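Local coordinates for protein 1,4-dihydroxy-2-naphthoyl-CoA hydrolase (PDB 4K49) that hydrolyses 1,4-dihydroxy-2-naphthoyl-CoA to 1,4-dihydroxy-2-naphthoate and CoA in menaquinone biosynthesis, and also cleaves a wide range of other acyl-CoA thioesters, at residues L61-G66 against W114-I118. Numbering follows the deposited sequence.
Sequences LAESIG and WQIEI. With HFQ (2,4-dihydroxyphenacyl coenzyme A), chain F.
In the hotdog fold the long helix 55-72 is wrapped by an antiparallel sheet, and here its 61-66 turns lie on strand 111-119, with Ala62 against Ile116 and Leu61 against Ile118. The short segment axes approach to 8.6 Å, a short separation, consistent with Ala62 and Gly66 being the small residues on this side of the helix. Ala62 CB sits 4.0 Å from Ile116 CB, while Ile116 CD1 comes within 3.5 Å of Ala62 O. That carbonyl already accepts the helical bond from Gly66 N. With CG1 beside its backbone N (chi1 -62°) and the chain extended beyond it (chi2 172°), Ile118 sends CD1 to within 3.8 Å of Leu61 CD2. At the C-terminal end of 61-66, Gly66 O lies over one face of the Trp114 indole, offset toward the rim and 3.5 Å from NE1; the angle is too poor for a hydrogen bond, and NE1 makes a weak one to Gln112 OE1. Glu63, the inferred nucleophile or proton acceptor, leaves the helix away from the strand: its OE2 is 3.3 Å from CB of the bound 2,4-dihydroxyphenacyl-CoA, and OE1 is hydrogen-bonded to His89 NE2 of the second subunit. One helix thus pairs an apolar flank against the sheet with a polar flank at the ligand, both buried, the contact itself resting on van der Waals packing.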
loop_
_atom_site.group_PDB
_atom_site.type_symbol
_atom_site.label_atom_id
_atom_site.label_comp_id
_atom_site.label_asym_id
_atom_site.label_seq_id
_atom_site.Cartn_x
_atom_site.Cartn_y
_atom_site.Cartn_z
ATOM N N LEU A 61 -4.625 1.202 -3.864
ATOM C CA LEU A 61 -5.556 1.945 -4.717
ATOM C C LEU A 61 -4.935 3.251 -5.207
ATOM O O LEU A 61 -4.989 3.556 -6.393
ATOM C CB LEU A 61 -6.854 2.222 -3.963
ATOM C CG LEU A 61 -7.931 2.985 -4.742
ATOM C CD1 LEU A 61 -8.365 2.263 -6.029
ATOM C CD2 LEU A 61 -9.105 3.228 -3.830
ATOM N N ALA A 62 -4.341 4.023 -4.297
ATOM C CA ALA A 62 -3.725 5.290 -4.687
ATOM C C ALA A 62 -2.597 5.090 -5.697
ATOM O O ALA A 62 -2.525 5.791 -6.713
ATOM C CB ALA A 62 -3.226 6.040 -3.460
ATOM N N GLU A 63 -1.704 4.145 -5.434
ATOM C CA GLU A 63 -0.600 3.961 -6.362
ATOM C C GLU A 63 -1.077 3.364 -7.694
ATOM O O GLU A 63 -0.520 3.680 -8.739
ATOM C CB GLU A 63 0.543 3.144 -5.752
ATOM C CG GLU A 63 1.771 3.116 -6.678
ATOM C CD GLU A 63 3.084 2.942 -5.954
ATOM O OE1 GLU A 63 3.138 3.081 -4.713
ATOM O OE2 GLU A 63 4.085 2.661 -6.637
ATOM N N SER A 64 -2.122 2.537 -7.666
ATOM C CA SER A 64 -2.682 1.985 -8.905
ATOM C C SER A 64 -3.257 3.078 -9.808
ATOM O O SER A 64 -2.986 3.110 -11.016
ATOM C CB SER A 64 -3.790 0.961 -8.607
ATOM O OG SER A 64 -3.299 -0.147 -7.866
ATOM N N ILE A 65 -4.058 3.971 -9.229
ATOM C CA ILE A 65 -4.681 5.025 -10.026
ATOM C C ILE A 65 -3.623 6.027 -10.490
ATOM O O ILE A 65 -3.529 6.328 -11.684
ATOM C CB ILE A 65 -5.781 5.767 -9.247
ATOM C CG1 ILE A 65 -6.817 4.782 -8.704
ATOM C CG2 ILE A 65 -6.486 6.798 -10.148
ATOM C CD1 ILE A 65 -7.858 5.479 -7.832
ATOM N N GLY A 66 -2.812 6.525 -9.559
ATOM C CA GLY A 66 -1.789 7.505 -9.901
ATOM C C GLY A 66 -0.767 7.019 -10.924
ATOM O O GLY A 66 -0.383 7.764 -11.841
ATOM N N TRP A 114 1.042 13.082 -8.312
ATOM C CA TRP A 114 -0.395 12.866 -8.391
ATOM C C TRP A 114 -1.002 12.951 -7.010
ATOM O O TRP A 114 -0.401 12.483 -6.037
ATOM C CB TRP A 114 -0.687 11.479 -8.976
ATOM C CG TRP A 114 -0.290 11.366 -10.399
ATOM C CD1 TRP A 114 0.905 10.918 -10.888
ATOM C CD2 TRP A 114 -1.086 11.720 -11.534
ATOM N NE1 TRP A 114 0.900 10.979 -12.266
ATOM C CE2 TRP A 114 -0.312 11.468 -12.683
ATOM C CE3 TRP A 114 -2.377 12.234 -11.690
ATOM C CZ2 TRP A 114 -0.796 11.701 -13.974
ATOM C CZ3 TRP A 114 -2.856 12.468 -12.974
ATOM C CH2 TRP A 114 -2.068 12.204 -14.096
ATOM N N GLN A 115 -2.182 13.557 -6.921
ATOM C CA GLN A 115 -2.932 13.573 -5.666
ATOM C C GLN A 115 -4.062 12.573 -5.804
ATOM O O GLN A 115 -4.811 12.603 -6.781
ATOM C CB GLN A 115 -3.527 14.963 -5.406
ATOM C CG GLN A 115 -4.655 14.971 -4.365
ATOM C CD GLN A 115 -5.457 16.264 -4.365
ATOM O OE1 GLN A 115 -6.616 16.304 -4.809
ATOM N NE2 GLN A 115 -4.851 17.328 -3.854
ATOM N N ILE A 116 -4.191 11.676 -4.838
ATOM C CA ILE A 116 -5.315 10.766 -4.851
ATOM C C ILE A 116 -6.067 10.908 -3.541
ATOM O O ILE A 116 -5.493 10.714 -2.469
ATOM C CB ILE A 116 -4.875 9.301 -5.046
ATOM C CG1 ILE A 116 -4.021 9.163 -6.311
ATOM C CG2 ILE A 116 -6.109 8.387 -5.121
ATOM C CD1 ILE A 116 -2.508 9.277 -6.055
ATOM N N GLU A 117 -7.347 11.262 -3.620
ATOM C CA GLU A 117 -8.185 11.266 -2.434
ATOM C C GLU A 117 -9.128 10.087 -2.521
ATOM O O GLU A 117 -9.709 9.815 -3.586
ATOM C CB GLU A 117 -8.978 12.571 -2.327
ATOM C CG GLU A 117 -8.099 13.800 -2.067
ATOM C CD GLU A 117 -8.912 15.076 -1.970
ATOM O OE1 GLU A 117 -9.874 15.232 -2.761
ATOM O OE2 GLU A 117 -8.591 15.919 -1.103
ATOM N N ILE A 118 -9.281 9.391 -1.401
ATOM C CA ILE A 118 -10.098 8.181 -1.364
ATOM C C ILE A 118 -11.226 8.366 -0.369
ATOM O O ILE A 118 -10.981 8.676 0.812
ATOM C CB ILE A 118 -9.258 6.956 -0.978
ATOM C CG1 ILE A 118 -8.163 6.708 -2.032
ATOM C CG2 ILE A 118 -10.157 5.725 -0.772
ATOM C CD1 ILE A 118 -7.168 5.623 -1.623
HETATM C CB HFQ F . 4.221 1.585 -9.727
HETATM N N1A HFQ F . 15.151 0.788 -16.341
HETATM O O1A HFQ F . 21.081 4.124 -9.545
HETATM P P1A HFQ F . 19.875 3.463 -8.855
HETATM C C1B HFQ F . 3.017 0.606 -9.581
HETATM O O1B HFQ F . 2.961 -0.140 -8.551
HETATM C C1D HFQ F . 18.158 0.285 -12.471
HETATM S S1P HFQ F . 5.679 0.744 -10.325
HETATM C C2A HFQ F . 15.364 -0.280 -15.555
HETATM O O2A HFQ F . 20.321 2.739 -7.574
HETATM P P2A HFQ F . 18.104 5.444 -9.582
HETATM C C2B HFQ F . 1.963 0.502 -10.617
HETATM O O2B HFQ F . -1.124 0.173 -13.373
HETATM C C2D HFQ F . 19.502 0.624 -12.226
HETATM O O2D HFQ F . 20.399 0.128 -13.229
HETATM C C2P HFQ F . 6.264 -0.311 -9.021
HETATM N N3A HFQ F . 16.235 -0.220 -14.532
HETATM O O3A HFQ F . 18.802 4.528 -8.485
HETATM C C3B HFQ F . 0.703 0.051 -10.205
HETATM O O3B HFQ F . 3.413 1.286 -12.415
HETATM C C3D HFQ F . 19.769 -0.056 -10.994
HETATM O O3D HFQ F . 19.849 -1.469 -11.318
HETATM P P3D HFQ F . 21.230 -2.335 -11.091
HETATM C C3P HFQ F . 6.967 0.350 -7.877
HETATM C C4A HFQ F . 16.915 0.924 -14.284
HETATM O O4A HFQ F . 17.713 6.708 -8.970
HETATM C C4B HFQ F . -0.310 -0.058 -11.123
HETATM C C4D HFQ F . 18.566 0.127 -10.229
HETATM O O4D HFQ F . 17.529 0.429 -11.205
HETATM N N4P HFQ F . 8.014 1.181 -8.207
HETATM C C5A HFQ F . 16.726 2.048 -15.074
HETATM O O5A HFQ F . 19.041 5.756 -10.754
HETATM C C5B HFQ F . -0.085 0.281 -12.460
HETATM C C5D HFQ F . 18.737 1.257 -9.307
HETATM O O5D HFQ F . 19.217 2.432 -9.835
HETATM C C5P HFQ F . 9.232 0.666 -8.713
HETATM O O5P HFQ F . 9.398 -0.600 -8.863
HETATM C C6A HFQ F . 15.801 1.956 -16.144
HETATM N N6A HFQ F . 15.554 3.091 -16.999
HETATM O O6A HFQ F . 16.875 4.638 -10.100
HETATM C C6B HFQ F . 1.173 0.731 -12.879
HETATM C C6P HFQ F . 10.375 1.586 -9.070
HETATM N N7A HFQ F . 17.541 3.032 -14.570
HETATM O O7A HFQ F . 22.105 -2.238 -12.442
HETATM C C7B HFQ F . 2.188 0.837 -11.967
HETATM C C7P HFQ F . 11.649 1.183 -8.314
HETATM C C8A HFQ F . 18.225 2.549 -13.518
HETATM O O8A HFQ F . 21.990 -1.796 -9.979
HETATM N N8P HFQ F . 12.728 2.153 -8.336
HETATM N N9A HFQ F . 17.845 1.266 -13.353
HETATM O O9A HFQ F . 20.853 -3.799 -10.823
HETATM C C9P HFQ F . 13.644 2.158 -9.482
HETATM O O9P HFQ F . 13.482 1.380 -10.354
HETATM C CAP HFQ F . 14.763 3.185 -9.467
HETATM O OAP HFQ F . 14.685 3.954 -8.301
HETATM C CBP HFQ F . 14.673 4.124 -10.674
HETATM C CCP HFQ F . 15.657 5.182 -10.427
HETATM C CDP HFQ F . 15.047 3.342 -11.949
HETATM C CEP HFQ F . 13.311 4.684 -10.771
#